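Local coordinates for uronate isomerase (Bacillus halodurans C-125, PDB 3HK8), which probably catalyses the reversible isomerisation of uronic sugars such as D-glucuronate to their keto forms, in an active site that holds a zinc ion, at residues 170-175 with 221-226; 295-300 with 320-325; 352-357 with 364-369. One frame throughout, in Å; residues are numbered along the deposited sequence.

Contact 1: residues 170-175 with 221-226; sequences RLDPLL and AVSLPP. With HDL (D-arabinohydroxamic acid), chain C.
Ala-221 and Arg-170 form a parallel beta bridge, their CA atoms 4.8 Å apart, in what is probably the distorted beta/alpha barrel of the amidohydrolase superfamily. Here strand 220-224 borders the short strand 169-170, and segment 170-175 then turns into helix 172-176. One bond of the pairing runs from Leu-171 N to Ala-221 O over 2.8 Å at a donor angle of 156°; another joins Ala-221 to Leu-169. Leu-171 is the residue at the N-cap position, just ahead of the helix, and its own carbonyl accepts from Leu-175 N in the first helical turn. The same Ala-221 carbonyl also receives a CA-H...O contact from Arg-170.

Val-222 CG2 lies 3.9 Å from Leu-175 CD2, and these two side chains cross at about a right angle; CG2 also approaches the carboxylate of Asp-172. Leu-175 also packs on Ile-239 of helix 235-250.

Ser-223 takes hold of Asp-172 with two donors. Its N reaches OD1 of Asp-172 over 3.0 Å, and its OG donates to OD2 of Asp-172 over 2.6 Å. Both come from above the carboxylate plane, by 36° and 37°, so the carboxylate is gripped through both oxygens from the strand. Asp-172 in turn forms a salt bridge with Arg-170, NH1 to OD2 3.0 Å, its hydrogen bond being weak. With CG of Asp-172 at the edge of the guanidinium and in its plane, the acid probably helps to orient the arginine from a second shell. The other terminal nitrogen, Arg-170 NH2, donates to carboxylate oxygen O1A of D-arabinohydroxamic acid over 2.6 Å.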
loop_
_atom_site.group_PDB
_atom_site.type_symbol
_atom_site.label_atom_id
_atom_site.label_comp_id
_atom_site.label_asym_id
_atom_site.label_seq_id
_atom_site.Cartn_x
_atom_site.Cartn_y
_atom_site.Cartn_z
ATOM N N ARG A 170 -7.161 25.273 22.996
ATOM C CA ARG A 170 -7.311 23.912 22.487
ATOM C C ARG A 170 -8.142 23.956 21.213
ATOM O O ARG A 170 -9.219 24.552 21.193
ATOM C CB ARG A 170 -7.982 23.017 23.534
ATOM C CG ARG A 170 -8.193 21.574 23.069
ATOM C CD ARG A 170 -6.879 20.885 22.685
ATOM N NE ARG A 170 -6.204 20.345 23.853
ATOM C CZ ARG A 170 -6.166 19.053 24.183
ATOM N NH1 ARG A 170 -6.754 18.137 23.424
ATOM N NH2 ARG A 170 -5.564 18.683 25.306
ATOM N N LEU A 171 -7.659 23.303 20.157
ATOM C CA LEU A 171 -8.349 23.346 18.871
ATOM C C LEU A 171 -8.824 22.043 18.219
ATOM O O LEU A 171 -9.110 22.029 17.019
ATOM C CB LEU A 171 -7.456 24.097 17.882
ATOM C CG LEU A 171 -7.150 25.537 18.307
ATOM C CD1 LEU A 171 -6.042 26.109 17.444
ATOM C CD2 LEU A 171 -8.421 26.374 18.207
ATOM N N ASP A 172 -8.923 20.962 18.986
ATOM C CA ASP A 172 -9.355 19.675 18.438
ATOM C C ASP A 172 -10.571 19.714 17.494
ATOM O O ASP A 172 -10.518 19.179 16.392
ATOM C CB ASP A 172 -9.620 18.687 19.583
ATOM C CG ASP A 172 -8.345 18.299 20.327
ATOM O OD1 ASP A 172 -7.357 19.060 20.248
ATOM O OD2 ASP A 172 -8.330 17.245 20.996
ATOM N N PRO A 173 -11.680 20.346 17.915
ATOM C CA PRO A 173 -12.875 20.412 17.060
ATOM C C PRO A 173 -12.626 21.067 15.705
ATOM O O PRO A 173 -13.143 20.616 14.683
ATOM C CB PRO A 173 -13.866 21.209 17.911
ATOM C CG PRO A 173 -13.458 20.849 19.319
ATOM C CD PRO A 173 -11.949 20.957 19.228
ATOM N N LEU A 174 -11.828 22.129 15.707
ATOM C CA LEU A 174 -11.516 22.859 14.487
ATOM C C LEU A 174 -10.664 22.059 13.515
ATOM O O LEU A 174 -10.970 21.984 12.319
ATOM C CB LEU A 174 -10.784 24.161 14.817
ATOM C CG LEU A 174 -10.390 25.004 13.601
ATOM C CD1 LEU A 174 -11.649 25.573 12.954
ATOM C CD2 LEU A 174 -9.455 26.126 14.020
ATOM N N LEU A 175 -9.591 21.474 14.040
ATOM C CA LEU A 175 -8.653 20.696 13.239
ATOM C C LEU A 175 -9.081 19.269 12.906
ATOM O O LEU A 175 -8.793 18.782 11.822
ATOM C CB LEU A 175 -7.281 20.667 13.933
ATOM C CG LEU A 175 -6.330 21.851 13.681
ATOM C CD1 LEU A 175 -7.061 23.177 13.822
ATOM C CD2 LEU A 175 -5.161 21.778 14.660
ATOM N N ALA A 221 -3.065 24.366 21.125
ATOM C CA ALA A 221 -2.838 22.923 21.185
ATOM C C ALA A 221 -3.895 22.064 20.505
ATOM O O ALA A 221 -5.015 22.511 20.253
ATOM C CB ALA A 221 -2.706 22.501 22.643
ATOM N N VAL A 222 -3.520 20.817 20.225
ATOM C CA VAL A 222 -4.409 19.843 19.597
ATOM C C VAL A 222 -3.888 18.426 19.863
ATOM O O VAL A 222 -2.674 18.206 19.926
ATOM C CB VAL A 222 -4.488 20.045 18.050
ATOM C CG1 VAL A 222 -3.134 19.743 17.411
ATOM C CG2 VAL A 222 -5.558 19.131 17.444
ATOM N N SER A 223 -4.800 17.475 20.054
ATOM C CA SER A 223 -4.401 16.084 20.244
ATOM C C SER A 223 -4.639 15.466 18.867
ATOM O O SER A 223 -5.640 15.769 18.210
ATOM C CB SER A 223 -5.240 15.386 21.328
ATOM O OG SER A 223 -6.610 15.296 20.982
ATOM N N LEU A 224 -3.705 14.628 18.424
ATOM C CA LEU A 224 -3.780 14.024 17.102
ATOM C C LEU A 224 -3.732 12.497 17.114
ATOM O O LEU A 224 -3.168 11.887 18.020
ATOM C CB LEU A 224 -2.638 14.575 16.236
ATOM C CG LEU A 224 -2.620 16.103 16.096
ATOM C CD1 LEU A 224 -1.263 16.579 15.572
ATOM C CD2 LEU A 224 -3.757 16.535 15.169
ATOM N N PRO A 225 -4.321 11.861 16.088
ATOM C CA PRO A 225 -4.350 10.400 15.978
ATOM C C PRO A 225 -3.012 9.808 15.537
ATOM O O PRO A 225 -2.130 10.523 15.048
ATOM C CB PRO A 225 -5.442 10.163 14.939
ATOM C CG PRO A 225 -5.236 11.326 13.998
ATOM C CD PRO A 225 -5.053 12.490 14.971
ATOM N N PRO A 226 -2.845 8.484 15.711
ATOM C CA PRO A 226 -1.616 7.788 15.327
ATOM C C PRO A 226 -1.355 7.950 13.829
ATOM O O PRO A 226 -0.210 7.900 13.379
ATOM C CB PRO A 226 -1.909 6.330 15.697
ATOM C CG PRO A 226 -2.871 6.459 16.852
ATOM C CD PRO A 226 -3.783 7.567 16.387
HETATM O O1A HDL C . -5.229 16.433 26.633
HETATM C C1 HDL C . -5.669 15.316 26.253
HETATM O O1B HDL C . -6.203 15.095 25.140
HETATM C C2 HDL C . -5.549 14.114 27.207
HETATM O O2 HDL C . -4.606 14.425 28.242
HETATM C C3 HDL C . -6.950 13.786 27.803
HETATM O O3 HDL C . -7.405 14.828 28.666
HETATM C C4 HDL C . -7.025 12.446 28.618
HETATM O O4 HDL C . -8.368 11.974 28.689
HETATM C C5 HDL C . -6.498 12.557 30.075
HETATM O O5 HDL C . -7.214 12.339 31.052
HETATM N N6 HDL C . -5.214 12.904 30.235
HETATM O O6 HDL C . -4.190 12.054 29.953
#

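Contact 2: residues 295-300 with 320-325. With HDL (D-arabinohydroxamic acid), chain C.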
loop_
_atom_site.group_PDB
_atom_site.type_symbol
_atom_site.label_atom_id
_atom_site.label_comp_id
_atom_site.label_asym_id
_atom_site.label_seq_id
_atom_site.Cartn_x
_atom_site.Cartn_y
_atom_site.Cartn_z
ATOM N N LYS A 295 7.379 27.545 16.567
ATOM C CA LYS A 295 7.826 26.783 17.718
ATOM C C LYS A 295 6.817 25.667 17.959
ATOM O O LYS A 295 5.604 25.871 17.852
ATOM C CB LYS A 295 7.933 27.690 18.947
ATOM C CG LYS A 295 9.077 28.700 18.848
ATOM C CD LYS A 295 9.106 29.648 20.038
ATOM C CE LYS A 295 7.865 30.539 20.074
ATOM N NZ LYS A 295 7.873 31.511 21.213
ATOM N N PHE A 296 7.331 24.490 18.285
ATOM C CA PHE A 296 6.498 23.322 18.503
ATOM C C PHE A 296 6.754 22.615 19.830
ATOM O O PHE A 296 7.892 22.288 20.167
ATOM C CB PHE A 296 6.727 22.318 17.368
ATOM C CG PHE A 296 6.375 22.838 16.000
ATOM C CD1 PHE A 296 5.094 22.668 15.484
ATOM C CD2 PHE A 296 7.334 23.482 15.217
ATOM C CE1 PHE A 296 4.769 23.127 14.202
ATOM C CE2 PHE A 296 7.024 23.945 13.933
ATOM C CZ PHE A 296 5.741 23.768 13.424
ATOM N N LEU A 297 5.680 22.376 20.569
ATOM C CA LEU A 297 5.739 21.651 21.831
ATOM C C LEU A 297 5.162 20.295 21.471
ATOM O O LEU A 297 4.067 20.226 20.911
ATOM C CB LEU A 297 4.856 22.325 22.881
ATOM C CG LEU A 297 5.473 23.542 23.573
ATOM C CD1 LEU A 297 4.378 24.417 24.181
ATOM C CD2 LEU A 297 6.451 23.058 24.652
ATOM N N VAL A 298 5.885 19.222 21.766
ATOM C CA VAL A 298 5.388 17.894 21.424
ATOM C C VAL A 298 5.527 16.842 22.513
ATOM O O VAL A 298 6.514 16.817 23.251
ATOM C CB VAL A 298 6.097 17.337 20.164
ATOM C CG1 VAL A 298 5.620 15.908 19.874
ATOM C CG2 VAL A 298 5.821 18.230 18.971
ATOM N N THR A 299 4.509 15.989 22.611
ATOM C CA THR A 299 4.509 14.864 23.539
ATOM C C THR A 299 3.781 13.757 22.779
ATOM O O THR A 299 2.824 14.026 22.045
ATOM C CB THR A 299 3.779 15.175 24.872
ATOM O OG1 THR A 299 4.146 14.190 25.854
ATOM C CG2 THR A 299 2.263 15.158 24.690
ATOM N N MET A 300 4.240 12.520 22.925
ATOM C CA MET A 300 3.609 11.417 22.211
ATOM C C MET A 300 3.110 10.333 23.159
ATOM O O MET A 300 3.664 10.125 24.246
ATOM C CB MET A 300 4.582 10.876 21.155
ATOM C CG MET A 300 4.941 11.968 20.120
ATOM S SD MET A 300 6.002 11.485 18.766
ATOM C CE MET A 300 4.745 10.789 17.665
ATOM N N MET A 320 10.351 21.515 21.400
ATOM C CA MET A 320 10.543 21.355 22.840
ATOM C C MET A 320 9.643 20.186 23.227
ATOM O O MET A 320 8.421 20.270 23.100
ATOM C CB MET A 320 10.126 22.610 23.613
ATOM C CG MET A 320 10.209 22.438 25.135
ATOM S SD MET A 320 11.897 22.129 25.767
ATOM C CE MET A 320 12.601 23.719 25.536
ATOM N N ILE A 321 10.235 19.083 23.669
ATOM C CA ILE A 321 9.410 17.950 24.052
ATOM C C ILE A 321 9.064 18.073 25.523
ATOM O O ILE A 321 9.849 18.614 26.315
ATOM C CB ILE A 321 10.107 16.600 23.755
ATOM C CG1 ILE A 321 11.347 16.421 24.621
ATOM C CG2 ILE A 321 10.513 16.554 22.285
ATOM C CD1 ILE A 321 12.113 15.148 24.279
ATOM N N PHE A 322 7.877 17.595 25.886
ATOM C CA PHE A 322 7.433 17.687 27.265
ATOM C C PHE A 322 6.665 16.477 27.774
ATOM O O PHE A 322 6.042 15.743 27.005
ATOM C CB PHE A 322 6.561 18.938 27.443
ATOM C CG PHE A 322 5.208 18.847 26.772
ATOM C CD1 PHE A 322 4.083 18.451 27.493
ATOM C CD2 PHE A 322 5.065 19.132 25.416
ATOM C CE1 PHE A 322 2.835 18.339 26.878
ATOM C CE2 PHE A 322 3.822 19.021 24.783
ATOM C CZ PHE A 322 2.704 18.622 25.516
ATOM N N GLY A 323 6.748 16.297 29.090
ATOM C CA GLY A 323 6.050 15.256 29.816
ATOM C C GLY A 323 6.024 13.796 29.414
ATOM O O GLY A 323 6.590 13.366 28.409
ATOM N N CYS A 324 5.369 13.031 30.278
ATOM C CA CYS A 324 5.162 11.602 30.107
ATOM C C CYS A 324 3.649 11.552 30.143
ATOM O O CYS A 324 3.022 11.458 31.195
ATOM C CB CYS A 324 5.798 10.845 31.266
ATOM S SG CYS A 324 7.580 11.201 31.358
ATOM N N TRP A 325 3.079 11.644 28.952
ATOM C CA TRP A 325 1.646 11.724 28.758
ATOM C C TRP A 325 0.745 10.498 28.881
ATOM O O TRP A 325 0.980 9.458 28.247
ATOM C CB TRP A 325 1.415 12.393 27.395
ATOM C CG TRP A 325 -0.009 12.667 27.024
ATOM C CD1 TRP A 325 -0.994 13.150 27.834
ATOM C CD2 TRP A 325 -0.580 12.570 25.711
ATOM N NE1 TRP A 325 -2.147 13.367 27.105
ATOM C CE2 TRP A 325 -1.918 13.020 25.801
ATOM C CE3 TRP A 325 -0.087 12.147 24.466
ATOM C CZ2 TRP A 325 -2.772 13.062 24.692
ATOM C CZ3 TRP A 325 -0.937 12.187 23.365
ATOM C CH2 TRP A 325 -2.267 12.642 23.488
HETATM O O1A HDL C . -5.229 16.433 26.633
HETATM C C1 HDL C . -5.669 15.316 26.253
HETATM O O1B HDL C . -6.203 15.095 25.140
HETATM C C2 HDL C . -5.549 14.114 27.207
HETATM O O2 HDL C . -4.606 14.425 28.242
HETATM C C3 HDL C . -6.950 13.786 27.803
HETATM O O3 HDL C . -7.405 14.828 28.666
HETATM C C4 HDL C . -7.025 12.446 28.618
HETATM O O4 HDL C . -8.368 11.974 28.689
HETATM C C5 HDL C . -6.498 12.557 30.075
HETATM O O5 HDL C . -7.214 12.339 31.052
HETATM N N6 HDL C . -5.214 12.904 30.235
HETATM O O6 HDL C . -4.190 12.054 29.953
HETATM O O HOH W 1 4.515 11.613 26.460
#
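The Phe-322 ring has Thr-299 CB over one face, 3.8 Å from the ring centroid and 15° off its normal, a CH-pi contact; at its edge, near the ring plane, is Leu-297 C. The indole of Trp-325 presents its edge both ways: Met-300 C lies in plane near CE3, while NE1 donates to O2 of D-arabinohydroxamic acid over 2.9 Å, almost straight at 177°. CG of Trp-325, opposite the backbone N (chi1 -176°), carries the indole past Thr-299 CG2, which meets it obliquely.

Strands 296-300 and 319-321 pair in parallel, the two strands of a beta-alpha-beta unit whose helix is 306-315. Met-320 N donates to Phe-296 O, Val-298 N to Met-320 O, and Phe-322 N to Val-298 O over 3.1 Å. Leu-297 and Met-320 lie side by side, CD2 of the first 3.8 Å from CG of the second.

Beyond the last bridge, Val-298 with Ile-321, Thr-299 OG1 donates to Phe-322 O over 2.7 Å. One water donates to Thr-299 OG1 and Met-300 O and accepts from Trp-325 N, linking the two segments. A leucine in place of Trp-325 would probably leave the ligand's O2 without its indole N-H donor and open a gap beside Thr-299 CG2. The chemistry thus passes from regular backbone bonds to a threonine-water bridge, which probably helps to fix the backbone that carries the indole donor.

Contact 3: residues 352-357 with 364-369. With ZN (zinc ion), chain E; HDL (D-arabinohydroxamic acid), chain C.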
loop_
_atom_site.group_PDB
_atom_site.type_symbol
_atom_site.label_atom_id
_atom_site.label_comp_id
_atom_site.label_asym_id
_atom_site.label_seq_id
_atom_site.Cartn_x
_atom_site.Cartn_y
_atom_site.Cartn_z
ATOM N N GLN A 352 8.023 16.869 32.815
ATOM C CA GLN A 352 6.675 16.464 33.158
ATOM C C GLN A 352 5.621 17.560 33.220
ATOM O O GLN A 352 5.933 18.751 33.282
ATOM C CB GLN A 352 6.728 15.728 34.509
ATOM C CG GLN A 352 5.428 15.080 34.961
ATOM C CD GLN A 352 4.998 13.925 34.059
ATOM O OE1 GLN A 352 4.800 14.100 32.852
ATOM N NE2 GLN A 352 4.847 12.742 34.646
ATOM N N HIS A 353 4.366 17.114 33.177
ATOM C CA HIS A 353 3.182 17.954 33.307
ATOM C C HIS A 353 2.212 16.994 34.009
ATOM O O HIS A 353 2.377 15.781 33.904
ATOM C CB HIS A 353 2.637 18.413 31.941
ATOM C CG HIS A 353 2.049 17.316 31.108
ATOM N ND1 HIS A 353 2.798 16.562 30.229
ATOM C CD2 HIS A 353 0.781 16.849 31.019
ATOM C CE1 HIS A 353 2.016 15.677 29.634
ATOM N NE2 HIS A 353 0.787 15.831 30.095
ATOM N N SER A 354 1.220 17.514 34.723
ATOM C CA SER A 354 0.297 16.642 35.453
ATOM C C SER A 354 -0.908 16.136 34.672
ATOM O O SER A 354 -1.342 15.004 34.877
ATOM C CB SER A 354 -0.225 17.347 36.704
ATOM O OG SER A 354 -1.173 18.343 36.349
ATOM N N ASP A 355 -1.450 16.974 33.789
ATOM C CA ASP A 355 -2.632 16.615 33.020
ATOM C C ASP A 355 -3.788 16.424 34.007
ATOM O O ASP A 355 -4.745 15.704 33.727
ATOM C CB ASP A 355 -2.399 15.308 32.258
ATOM C CG ASP A 355 -2.842 15.397 30.809
ATOM O OD1 ASP A 355 -3.968 15.873 30.556
ATOM O OD2 ASP A 355 -2.059 14.992 29.926
ATOM N N ALA A 356 -3.695 17.075 35.161
ATOM C CA ALA A 356 -4.716 16.935 36.194
ATOM C C ALA A 356 -6.119 17.347 35.750
ATOM O O ALA A 356 -6.306 18.401 35.139
ATOM C CB ALA A 356 -4.313 17.721 37.435
ATOM N N ARG A 357 -7.089 16.491 36.063
ATOM C CA ARG A 357 -8.495 16.724 35.751
ATOM C C ARG A 357 -9.208 17.106 37.039
ATOM O O ARG A 357 -10.246 17.770 37.016
ATOM C CB ARG A 357 -9.134 15.457 35.166
ATOM C CG ARG A 357 -8.966 15.316 33.667
ATOM C CD ARG A 357 -9.328 13.924 33.216
ATOM N NE ARG A 357 -9.371 13.807 31.764
ATOM C CZ ARG A 357 -10.387 14.207 31.002
ATOM N NH1 ARG A 357 -11.462 14.759 31.550
ATOM N NH2 ARG A 357 -10.332 14.040 29.687
ATOM N N TYR A 364 -0.337 14.256 44.073
ATOM C CA TYR A 364 0.324 13.002 43.731
ATOM C C TYR A 364 1.068 13.039 42.398
ATOM O O TYR A 364 2.149 12.473 42.284
ATOM C CB TYR A 364 -0.681 11.836 43.775
ATOM C CG TYR A 364 -1.340 11.450 42.464
ATOM C CD1 TYR A 364 -0.623 10.776 41.466
ATOM C CD2 TYR A 364 -2.706 11.652 42.267
ATOM C CE1 TYR A 364 -1.262 10.297 40.311
ATOM C CE2 TYR A 364 -3.354 11.183 41.124
ATOM C CZ TYR A 364 -2.629 10.499 40.153
ATOM O OH TYR A 364 -3.285 9.962 39.067
ATOM N N LYS A 365 0.509 13.706 41.394
ATOM C CA LYS A 365 1.178 13.776 40.099
ATOM C C LYS A 365 2.586 14.342 40.263
ATOM O O LYS A 365 3.556 13.775 39.749
ATOM C CB LYS A 365 0.393 14.662 39.128
ATOM C CG LYS A 365 -1.005 14.157 38.796
ATOM C CD LYS A 365 -0.981 13.043 37.768
ATOM C CE LYS A 365 -2.401 12.714 37.334
ATOM N NZ LYS A 365 -2.428 11.677 36.276
ATOM N N TRP A 366 2.704 15.456 40.982
ATOM C CA TRP A 366 4.012 16.053 41.162
ATOM C C TRP A 366 4.877 15.357 42.200
ATOM O O TRP A 366 6.100 15.347 42.074
ATOM C CB TRP A 366 3.886 17.548 41.474
ATOM C CG TRP A 366 3.496 18.299 40.250
ATOM C CD1 TRP A 366 2.272 18.843 39.969
ATOM C CD2 TRP A 366 4.286 18.462 39.074
ATOM N NE1 TRP A 366 2.251 19.326 38.681
ATOM C CE2 TRP A 366 3.477 19.103 38.108
ATOM C CE3 TRP A 366 5.605 18.119 38.735
ATOM C CZ2 TRP A 366 3.944 19.407 36.826
ATOM C CZ3 TRP A 366 6.065 18.421 37.464
ATOM C CH2 TRP A 366 5.235 19.060 36.524
ATOM N N HIS A 367 4.256 14.771 43.217
ATOM C CA HIS A 367 5.021 14.069 44.238
ATOM C C HIS A 367 5.677 12.831 43.618
ATOM O O HIS A 367 6.880 12.610 43.767
ATOM C CB HIS A 367 4.105 13.662 45.392
ATOM C CG HIS A 367 4.817 12.989 46.527
ATOM N ND1 HIS A 367 5.506 11.804 46.378
ATOM C CD2 HIS A 367 4.932 13.329 47.834
ATOM C CE1 HIS A 367 6.016 11.443 47.543
ATOM N NE2 HIS A 367 5.682 12.351 48.443
ATOM N N HIS A 368 4.883 12.037 42.904
ATOM C CA HIS A 368 5.384 10.823 42.265
ATOM C C HIS A 368 6.455 11.113 41.212
ATOM O O HIS A 368 7.477 10.432 41.155
ATOM C CB HIS A 368 4.230 10.050 41.610
ATOM C CG HIS A 368 3.235 9.493 42.586
ATOM N ND1 HIS A 368 2.169 8.712 42.194
ATOM C CD2 HIS A 368 3.143 9.608 43.934
ATOM C CE1 HIS A 368 1.461 8.370 43.257
ATOM N NE2 HIS A 368 2.029 8.900 44.325
ATOM N N SER A 369 6.211 12.117 40.373
ATOM C CA SER A 369 7.159 12.480 39.322
ATOM C C SER A 369 8.434 13.115 39.866
ATOM O O SER A 369 9.521 12.815 39.393
ATOM C CB SER A 369 6.503 13.431 38.317
ATOM O OG SER A 369 5.518 12.754 37.560
HETATM ZN ZN ZN E . -4.524 16.507 28.699
HETATM O O1A HDL C . -5.229 16.433 26.633
HETATM C C1 HDL C . -5.669 15.316 26.253
HETATM O O1B HDL C . -6.203 15.095 25.140
HETATM C C2 HDL C . -5.549 14.114 27.207
HETATM O O2 HDL C . -4.606 14.425 28.242
HETATM C C3 HDL C . -6.950 13.786 27.803
HETATM O O3 HDL C . -7.405 14.828 28.666
HETATM C C4 HDL C . -7.025 12.446 28.618
HETATM O O4 HDL C . -8.368 11.974 28.689
HETATM C C5 HDL C . -6.498 12.557 30.075
HETATM O O5 HDL C . -7.214 12.339 31.052
HETATM N N6 HDL C . -5.214 12.904 30.235
HETATM O O6 HDL C . -4.190 12.054 29.953
#
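The metal-binding loop 352-357, which supplies zinc ligand Asp-355, leans on helix 361-386 through Gln-352, Ser-354, Lys-365, Trp-366 and Ser-369. Its polar tie is Gln-352 NE2 donating to Ser-369 OG over 3.0 Å, at 170° and with the oxygen only 2° out of the amide plane. CG of Gln-352 sits anti to the backbone N (chi1 -173°) and the chain bends at the next bond, which brings the amide to Ser-369. The amide oxygen OE1 accepts from His-353 N and from Cys-324 N, so both ends of this buried amide are engaged and its rotation is fixed.

The six-membered ring of Trp-366 meets the loop with its edge: Gln-352 O lies 3.3 Å from CH2, near the ring plane, while NE1 lies near Ser-354 CB. Ser-354 CB also packs against Lys-365 CB at 3.7 Å, and the lysine chain then runs beside Ser-354 O before NZ bonds to Tyr-48 OH. Ser-354 OG accepts from Ala-356 N over 3.1 Å, an ST turn.

That turn frames Asp-355. OD1 binds zinc at 2.0 Å and OD2 accepts from His-353 NE2 over 3.0 Å; OD2 lies in the imidazole plane, while NE2 approaches from above the carboxylate plane. The zinc also takes O1A and O2 of D-arabinohydroxamic acid. Arg-357, extended from CG to NE, donates from NE to the ligand's O5 over 2.7 Å and from NH2 to O4.

His-26 and His-28, in the loop after strand 22-24, complete the metal site. Asp-24 of that strand joins the two segments, its OD2 bonding both Ser-354 OG and Trp-366 NE1, so strand 22-24 meets both the loop and helix 361-386.

Overall arrangement
All three contacts are buried and each reaches D-arabinohydroxamic acid from a different element. Contacts 1 and 2 share one sheet, their centres about 14 Å apart; contact 2 is the more regular strand pair, whereas contact 1 has a single bridge and then relies on a carboxylate at a helix start. Contact 3 contains no strand: side chains fasten a loop to a helix, and it alone supplies a zinc ligand. Contacts 2 and 3 touch directly, while contact 1 touches neither. Their donors divide the ligand between carboxylate (contact 1), O2 (contact 2), and hydroxamate O5 and hydroxyl O4 (contact 3).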